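Local coordinates for protein negative regulator of ofd1 (Schizosaccharomyces pombe, PDB 3QTM) that is required for correct translation termination, directly inhibits the ofd1 protein and promotes stability of the sre1 N-terminal transcription factor domain, at residues L169-T174 against A216-K220; P66-H70 against R107-L112. All coordinates share one frame; numbering follows the deposited sequence.

Overall arrangement
Both contacts join helices of one all-helical chain whose family belongs to the TPR clan. The centre of contact 1 lies about 13 Å from the centre of the chain, that of contact 2 about 22 Å. Each is partly buried. Their centres are 21 Å apart and they do not touch, but helix 119-142 meets residues of both. Contact 1 joins the end of helix 151-170 to helix 213-220. Contact 2 joins the start of helix 67-82 to the C-terminal part of helix 97-110. The chemistry differs: a lysine ammonium among backbone carbonyls and a water in contact 1, a histidine-arginine pair and a close glycine in contact 2.

Contact 1: residues L169-T174 against A216-K220; sequences LAQDST and ALWLK
The contact closes the C-terminal end of helix 151-170 in this TPR-related helical fold: K220 of helix 213-220 reaches into the type I beta turn Q171-T174 that follows. K220 leaves its helix with CG anti to the backbone N (chi1 -171°), and bends at chi3 (-45°) and chi4 carry the ammonium in among backbone carbonyls. NZ donates to T174 O at 2.6 Å. The approach is in the carbonyl plane, C=O...N angle 148°. A second, weak bond runs from NZ to L169 O at 3.4 Å. T174 N bonds Q171 O to close the turn. Carbonyls at a helix end carry partial negative charge and probably favour the charged lysine.

Beside this polar group the contact is apolar. L217 CD2 lies against the peptide link between L169 and A170, 3.6 Å from A170 N. A170 CB meets A216 CB at 4.0 Å and touches L217. L169 continues the apolar layer to F122 and L123 of helix 119-142.

With a methionine in place of K220, the T174 carbonyl would probably lose its charged mate and the turn a polar link to helix 213-220. D172 OD1 stops 5.1 Å from K220 NZ. One water donates to D172 OD1 at 3.0 Å and to A170 O at 2.6 Å, and takes a weak bond from K220 NZ at 2.9 Å.

Contact 2: residues P66-H70 against R107-L112; sequences PKDFH and RAQLGL
H70 and R107 form the one hydrogen bond across this contact. R107 NH1 donates to H70 ND1 at 3.0 Å, with an N-H...N angle of 151°. The imidazole and guanidinium planes are only 2° apart, and each partner lies close to the plane of the other. Since ND1 accepts here, it is probably unprotonated. R107 is folded back at chi2 (47°) and chi3, which brings CD to the imidazole edge, 3.8 Å from ND1, and NH1 onto the ring nitrogen. L110 CD1 rests over one face of the guanidinium.

Ring contacts hold the imidazole between two neighbours. F69 CD2 sits over the centre of one face, 3.7 Å above the plane. On the opposite face is the backbone of G111, whose CA is 3.5 Å from H70 CD2. F69 CE2 is 4.2 Å from R107 NH1, which lies at the edge of the phenyl ring.

The pair joins two helices of the TPR-related array. Helix 67-82 begins here after P66 at its N-cap, and the C-terminal part of helix 97-110 lies beside it. F69 also packs on helices 38-58 and 15-34.

Backbone contacts are close where the two segments meet. K67 CA and G111 CA are 4.9 Å apart. K67 lays its aliphatic part along the carbonyls of G111 and L112, with CG 3.3 Å from G111 O. Its NZ goes on to bond A114 O and G116 O.

Contact 1: residues L169-T174 against A216-K220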
loop_
_atom_site.group_PDB
_atom_site.type_symbol
_atom_site.label_atom_id
_atom_site.label_comp_id
_atom_site.label_asym_id
_atom_site.label_seq_id
_atom_site.Cartn_x
_atom_site.Cartn_y
_atom_site.Cartn_z
ATOM N N LEU A 169 -8.861 -10.879 -1.578
ATOM C CA LEU A 169 -9.256 -9.567 -2.096
ATOM C C LEU A 169 -8.685 -9.330 -3.479
ATOM O O LEU A 169 -9.269 -8.610 -4.286
ATOM C CB LEU A 169 -8.773 -8.437 -1.178
ATOM C CG LEU A 169 -9.324 -8.433 0.242
ATOM C CD1 LEU A 169 -8.669 -7.317 1.024
ATOM C CD2 LEU A 169 -10.845 -8.280 0.240
ATOM N N ALA A 170 -7.527 -9.925 -3.741
ATOM C CA ALA A 170 -6.824 -9.699 -5.000
ATOM C C ALA A 170 -7.348 -10.555 -6.165
ATOM O O ALA A 170 -6.972 -10.341 -7.310
ATOM C CB ALA A 170 -5.329 -9.911 -4.805
ATOM N N GLN A 171 -8.213 -11.518 -5.878
ATOM C CA GLN A 171 -8.775 -12.357 -6.937
ATOM C C GLN A 171 -9.749 -11.572 -7.805
ATOM O O GLN A 171 -10.441 -10.671 -7.323
ATOM C CB GLN A 171 -9.482 -13.578 -6.344
ATOM C CG GLN A 171 -8.567 -14.483 -5.526
ATOM C CD GLN A 171 -7.207 -14.677 -6.179
ATOM O OE1 GLN A 171 -6.158 -14.425 -5.561
ATOM N NE2 GLN A 171 -7.213 -15.101 -7.441
ATOM N N ASP A 172 -9.805 -11.916 -9.087
ATOM C CA ASP A 172 -10.744 -11.270 -9.997
ATOM C C ASP A 172 -12.176 -11.503 -9.553
ATOM O O ASP A 172 -13.030 -10.636 -9.728
ATOM C CB ASP A 172 -10.548 -11.761 -11.427
ATOM C CG ASP A 172 -9.170 -11.450 -11.960
ATOM O OD1 ASP A 172 -8.342 -10.899 -11.201
ATOM O OD2 ASP A 172 -8.911 -11.757 -13.141
ATOM N N SER A 173 -12.440 -12.669 -8.971
ATOM C CA SER A 173 -13.769 -12.961 -8.436
ATOM C C SER A 173 -14.216 -11.939 -7.376
ATOM O O SER A 173 -15.414 -11.723 -7.179
ATOM C CB SER A 173 -13.817 -14.371 -7.850
ATOM O OG SER A 173 -13.234 -14.402 -6.560
ATOM N N THR A 174 -13.263 -11.319 -6.684
ATOM C CA THR A 174 -13.613 -10.274 -5.731
ATOM C C THR A 174 -13.874 -8.973 -6.480
ATOM O O THR A 174 -12.958 -8.374 -7.037
ATOM C CB THR A 174 -12.516 -10.055 -4.671
ATOM O OG1 THR A 174 -12.303 -11.271 -3.945
ATOM C CG2 THR A 174 -12.942 -8.977 -3.698
ATOM N N ALA A 216 -2.095 -6.506 -7.875
ATOM C CA ALA A 216 -3.491 -6.653 -8.255
ATOM C C ALA A 216 -4.382 -5.734 -7.421
ATOM O O ALA A 216 -5.352 -5.172 -7.925
ATOM C CB ALA A 216 -3.934 -8.119 -8.118
ATOM N N LEU A 217 -4.046 -5.575 -6.143
ATOM C CA LEU A 217 -4.842 -4.734 -5.248
ATOM C C LEU A 217 -4.784 -3.247 -5.625
ATOM O O LEU A 217 -5.813 -2.572 -5.708
ATOM C CB LEU A 217 -4.435 -4.958 -3.780
ATOM C CG LEU A 217 -4.857 -6.328 -3.193
ATOM C CD1 LEU A 217 -4.356 -6.512 -1.782
ATOM C CD2 LEU A 217 -6.370 -6.546 -3.237
ATOM N N TRP A 218 -3.584 -2.730 -5.845
ATOM C CA TRP A 218 -3.462 -1.327 -6.231
ATOM C C TRP A 218 -4.271 -1.089 -7.496
ATOM O O TRP A 218 -5.031 -0.130 -7.583
ATOM C CB TRP A 218 -2.002 -0.929 -6.449
ATOM C CG TRP A 218 -1.227 -0.690 -5.181
ATOM C CD1 TRP A 218 -0.220 -1.468 -4.680
ATOM C CD2 TRP A 218 -1.387 0.400 -4.262
ATOM N NE1 TRP A 218 0.253 -0.933 -3.508
ATOM C CE2 TRP A 218 -0.442 0.213 -3.227
ATOM C CE3 TRP A 218 -2.229 1.518 -4.213
ATOM C CZ2 TRP A 218 -0.315 1.105 -2.156
ATOM C CZ3 TRP A 218 -2.107 2.401 -3.141
ATOM C CH2 TRP A 218 -1.153 2.191 -2.134
ATOM N N LEU A 219 -4.124 -1.983 -8.466
ATOM C CA LEU A 219 -4.839 -1.848 -9.722
ATOM C C LEU A 219 -6.337 -1.894 -9.510
ATOM O O LEU A 219 -7.069 -1.095 -10.084
ATOM C CB LEU A 219 -4.413 -2.933 -10.725
ATOM C CG LEU A 219 -2.997 -2.795 -11.288
ATOM C CD1 LEU A 219 -2.573 -4.042 -12.073
ATOM C CD2 LEU A 219 -2.905 -1.546 -12.158
ATOM N N LYS A 220 -6.807 -2.817 -8.678
ATOM C CA LYS A 220 -8.243 -2.918 -8.459
ATOM C C LYS A 220 -8.833 -1.657 -7.814
ATOM O O LYS A 220 -9.992 -1.315 -8.050
ATOM C CB LYS A 220 -8.607 -4.158 -7.639
ATOM C CG LYS A 220 -10.122 -4.398 -7.576
ATOM C CD LYS A 220 -10.499 -5.696 -6.865
ATOM C CE LYS A 220 -9.616 -6.842 -7.329
ATOM N NZ LYS A 220 -10.359 -8.120 -7.435
HETATM O O HOH W 1 -8.099 -8.774 -9.079
#

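Contact 2: residues P66-H70 against R107-L112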
loop_
_atom_site.group_PDB
_atom_site.type_symbol
_atom_site.label_atom_id
_atom_site.label_comp_id
_atom_site.label_asym_id
_atom_site.label_seq_id
_atom_site.Cartn_x
_atom_site.Cartn_y
_atom_site.Cartn_z
ATOM N N PRO A 66 -23.468 -7.799 11.006
ATOM C CA PRO A 66 -22.677 -8.326 9.899
ATOM C C PRO A 66 -21.200 -8.028 10.039
ATOM O O PRO A 66 -20.766 -7.141 10.796
ATOM C CB PRO A 66 -23.200 -7.563 8.676
ATOM C CG PRO A 66 -23.959 -6.423 9.188
ATOM C CD PRO A 66 -24.103 -6.518 10.681
ATOM N N LYS A 67 -20.431 -8.756 9.248
ATOM C CA LYS A 67 -19.005 -8.517 9.143
ATOM C C LYS A 67 -18.698 -7.036 8.871
ATOM O O LYS A 67 -17.710 -6.514 9.383
ATOM C CB LYS A 67 -18.406 -9.384 8.046
ATOM C CG LYS A 67 -18.474 -10.894 8.318
ATOM C CD LYS A 67 -17.541 -11.644 7.368
ATOM C CE LYS A 67 -17.559 -13.147 7.622
ATOM N NZ LYS A 67 -18.888 -13.713 7.299
ATOM N N ASP A 68 -19.533 -6.378 8.062
ATOM C CA ASP A 68 -19.333 -4.964 7.726
ATOM C C ASP A 68 -19.406 -4.052 8.941
ATOM O O ASP A 68 -18.772 -3.008 8.963
ATOM C CB ASP A 68 -20.359 -4.485 6.689
ATOM C CG ASP A 68 -20.037 -4.962 5.284
ATOM O OD1 ASP A 68 -18.937 -5.532 5.084
ATOM O OD2 ASP A 68 -20.884 -4.758 4.382
ATOM N N PHE A 69 -20.198 -4.426 9.941
ATOM C CA PHE A 69 -20.204 -3.669 11.189
ATOM C C PHE A 69 -18.833 -3.736 11.873
ATOM O O PHE A 69 -18.264 -2.707 12.254
ATOM C CB PHE A 69 -21.293 -4.150 12.153
ATOM C CG PHE A 69 -21.100 -3.642 13.579
ATOM C CD1 PHE A 69 -21.546 -2.389 13.950
ATOM C CD2 PHE A 69 -20.454 -4.414 14.526
ATOM C CE1 PHE A 69 -21.353 -1.913 15.240
ATOM C CE2 PHE A 69 -20.259 -3.945 15.828
ATOM C CZ PHE A 69 -20.700 -2.693 16.181
ATOM N N HIS A 70 -18.297 -4.941 12.030
ATOM C CA HIS A 70 -17.014 -5.078 12.729
ATOM C C HIS A 70 -15.871 -4.470 11.906
ATOM O O HIS A 70 -14.895 -3.980 12.473
ATOM C CB HIS A 70 -16.709 -6.541 13.060
ATOM C CG HIS A 70 -17.785 -7.215 13.849
ATOM N ND1 HIS A 70 -17.889 -7.095 15.218
ATOM C CD2 HIS A 70 -18.808 -8.014 13.459
ATOM C CE1 HIS A 70 -18.938 -7.780 15.637
ATOM N NE2 HIS A 70 -19.505 -8.355 14.592
ATOM N N ARG A 107 -11.159 -6.418 17.238
ATOM C CA ARG A 107 -12.494 -6.051 16.761
ATOM C C ARG A 107 -12.778 -6.727 15.420
ATOM O O ARG A 107 -13.844 -7.288 15.214
ATOM C CB ARG A 107 -12.642 -4.533 16.646
ATOM C CG ARG A 107 -13.923 -4.069 15.923
ATOM C CD ARG A 107 -15.180 -4.793 16.412
ATOM N NE ARG A 107 -15.364 -4.651 17.853
ATOM C CZ ARG A 107 -16.343 -5.218 18.557
ATOM N NH1 ARG A 107 -17.267 -5.960 17.962
ATOM N NH2 ARG A 107 -16.408 -5.027 19.863
ATOM N N ALA A 108 -11.811 -6.681 14.513
ATOM C CA ALA A 108 -11.990 -7.288 13.204
ATOM C C ALA A 108 -12.076 -8.825 13.302
ATOM O O ALA A 108 -12.869 -9.456 12.598
ATOM C CB ALA A 108 -10.876 -6.840 12.237
ATOM N N GLN A 109 -11.276 -9.426 14.179
ATOM C CA GLN A 109 -11.344 -10.874 14.352
ATOM C C GLN A 109 -12.711 -11.315 14.895
ATOM O O GLN A 109 -13.214 -12.383 14.543
ATOM C CB GLN A 109 -10.186 -11.387 15.222
ATOM C CG GLN A 109 -8.841 -11.334 14.510
ATOM C CD GLN A 109 -7.659 -11.630 15.434
ATOM O OE1 GLN A 109 -7.787 -11.633 16.661
ATOM N NE2 GLN A 109 -6.496 -11.863 14.841
ATOM N N LEU A 110 -13.318 -10.486 15.737
ATOM C CA LEU A 110 -14.670 -10.757 16.209
ATOM C C LEU A 110 -15.664 -10.874 15.056
ATOM O O LEU A 110 -16.671 -11.576 15.170
ATOM C CB LEU A 110 -15.130 -9.680 17.184
ATOM C CG LEU A 110 -14.534 -9.775 18.584
ATOM C CD1 LEU A 110 -14.865 -8.519 19.395
ATOM C CD2 LEU A 110 -15.051 -11.036 19.267
ATOM N N GLY A 111 -15.371 -10.196 13.944
ATOM C CA GLY A 111 -16.231 -10.240 12.780
ATOM C C GLY A 111 -16.164 -11.523 11.974
ATOM O O GLY A 111 -17.029 -11.761 11.135
ATOM N N LEU A 112 -15.144 -12.346 12.205
ATOM C CA LEU A 112 -14.926 -13.535 11.375
ATOM C C LEU A 112 -16.077 -14.537 11.461
ATOM O O LEU A 112 -16.320 -15.277 10.517
ATOM C CB LEU A 112 -13.609 -14.230 11.736
ATOM C CG LEU A 112 -12.330 -13.528 11.274
ATOM C CD1 LEU A 112 -11.113 -14.126 11.967
ATOM C CD2 LEU A 112 -12.176 -13.573 9.753
#